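Local coordinates for FixK2 protein (Bradyrhizobium japonicum, PDB 4I2O) that regulates transcription as a dimeric CRP/FNR-type factor that binds DNA through a helix-turn-helix domain and is linked to nitrogen fixation, at the interface of chains A and B. Coordinates in Å, arbitrary orientation; residue numbers count along the deposited sequence, not the author numbering. Chains: chain A/B, FixK2 protein.

The interface of chains A and B. Residues chain A 96, 138-139, 141-142; chain B 135, 138-139, 142.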
loop_
_atom_site.group_PDB
_atom_site.type_symbol
_atom_site.label_atom_id
_atom_site.label_comp_id
_atom_site.label_asym_id
_atom_site.label_seq_id
_atom_site.Cartn_x
_atom_site.Cartn_y
_atom_site.Cartn_z
ATOM N N SER A 96 4.601 -8.993 -11.142
ATOM C CA SER A 96 3.792 -9.872 -11.922
ATOM C C SER A 96 3.726 -9.249 -13.308
ATOM O O SER A 96 3.703 -9.947 -14.327
ATOM C CB SER A 96 2.386 -9.932 -11.334
ATOM O OG SER A 96 1.500 -10.497 -12.266
ATOM N N THR A 138 4.433 -11.551 -3.375
ATOM C CA THR A 138 3.710 -10.332 -3.723
ATOM C C THR A 138 2.649 -10.053 -2.639
ATOM O O THR A 138 2.354 -8.882 -2.246
ATOM C CB THR A 138 3.088 -10.541 -5.130
ATOM O OG1 THR A 138 4.170 -10.688 -6.054
ATOM C CG2 THR A 138 2.153 -9.303 -5.537
ATOM N N ALA A 139 2.033 -11.110 -2.131
ATOM C CA ALA A 139 0.997 -10.896 -1.102
ATOM C C ALA A 139 1.589 -10.326 0.185
ATOM O O ALA A 139 0.923 -9.550 0.898
ATOM C CB ALA A 139 0.211 -12.172 -0.804
ATOM N N GLU A 141 4.166 -8.328 0.262
ATOM C CA GLU A 141 4.366 -6.900 -0.067
ATOM C C GLU A 141 3.080 -6.110 0.072
ATOM O O GLU A 141 3.067 -4.977 0.594
ATOM C CB GLU A 141 4.845 -6.770 -1.516
ATOM C CG GLU A 141 6.295 -7.316 -1.665
ATOM C CD GLU A 141 6.765 -7.223 -3.128
ATOM O OE1 GLU A 141 6.923 -6.094 -3.632
ATOM O OE2 GLU A 141 6.970 -8.270 -3.746
ATOM N N LEU A 142 1.969 -6.711 -0.377
ATOM C CA LEU A 142 0.658 -6.087 -0.232
ATOM C C LEU A 142 0.266 -5.882 1.258
ATOM O O LEU A 142 -0.274 -4.793 1.640
ATOM C CB LEU A 142 -0.385 -6.912 -0.984
ATOM C CG LEU A 142 -1.842 -6.395 -0.871
ATOM C CD1 LEU A 142 -2.039 -4.958 -1.415
ATOM C CD2 LEU A 142 -2.796 -7.390 -1.599
ATOM N N TRP B 135 -2.230 -14.454 -9.030
ATOM C CA TRP B 135 -1.067 -13.585 -8.670
ATOM C C TRP B 135 -1.260 -12.200 -9.256
ATOM O O TRP B 135 -1.051 -11.170 -8.591
ATOM C CB TRP B 135 0.170 -14.203 -9.283
ATOM C CG TRP B 135 1.446 -13.492 -8.978
ATOM C CD1 TRP B 135 1.682 -12.580 -8.012
ATOM C CD2 TRP B 135 2.667 -13.661 -9.701
ATOM N NE1 TRP B 135 3.023 -12.176 -8.087
ATOM C CE2 TRP B 135 3.625 -12.838 -9.122
ATOM C CE3 TRP B 135 3.032 -14.458 -10.797
ATOM C CZ2 TRP B 135 4.959 -12.792 -9.593
ATOM C CZ3 TRP B 135 4.339 -14.403 -11.267
ATOM C CH2 TRP B 135 5.280 -13.578 -10.666
ATOM N N THR B 138 -3.619 -9.995 -7.071
ATOM C CA THR B 138 -2.908 -9.471 -5.920
ATOM C C THR B 138 -1.901 -8.407 -6.350
ATOM O O THR B 138 -1.768 -7.347 -5.712
ATOM C CB THR B 138 -2.244 -10.641 -5.178
ATOM O OG1 THR B 138 -3.282 -11.575 -4.816
ATOM C CG2 THR B 138 -1.409 -10.146 -3.916
ATOM N N ALA B 139 -1.207 -8.636 -7.454
ATOM C CA ALA B 139 -0.280 -7.601 -7.954
ATOM C C ALA B 139 -0.944 -6.263 -8.296
ATOM O O ALA B 139 -0.364 -5.174 -8.074
ATOM C CB ALA B 139 0.564 -8.136 -9.150
ATOM N N LEU B 142 -1.578 -4.553 -5.117
ATOM C CA LEU B 142 -0.292 -3.984 -4.658
ATOM C C LEU B 142 0.025 -2.655 -5.402
ATOM O O LEU B 142 0.486 -1.660 -4.767
ATOM C CB LEU B 142 0.811 -5.020 -4.809
ATOM C CG LEU B 142 2.231 -4.505 -4.473
ATOM C CD1 LEU B 142 2.288 -4.021 -3.062
ATOM C CD2 LEU B 142 3.286 -5.611 -4.778
#
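Helix 128-154 of chain A packs against the same helix of chain B, and the loop carrying A:Ser96 closes over one end of this patch. A:Thr138 and B:Trp135 make a polar link: the indole N-H at NE1 donates to the hydroxyl OG1 of A:Thr138 over 2.8 Å. The bond is nearly straight, 164° at the hydrogen, and the hydroxyl lies close to the ring plane. CB of A:Thr138 meets that same indole edge, and the two side chains run at about a right angle. A:Ser96 comes from another direction, its CB above one face of the indole, 4.0 Å from the centroid of the five-membered ring. That CB also presses on CB of B:Ala139 at 3.4 Å, a tight fit. With OG1 beside the backbone N (chi1 -64°) and turned to the indole, the methyl CG2 of A:Thr138 is anti to that N and rests on the backbone of the other helix, 3.8 Å from CA of B:Ala139, with CG2 of B:Thr138 next to it. Further along, CD1 of A:Leu142 rests 3.8 Å from CA of B:Leu142, while CD2 of B:Leu142 packs on CB of A:Glu141. A leucine in place of B:Trp135 would probably leave the A:Thr138 hydroxyl without its indole donor and A:Ser96 without a flat face to sit on. Repeated by the two-fold axis, this packing joins the long dimerisation helices typical of CRP/FNR regulators, and so helps hold the two subunits together as a dimer.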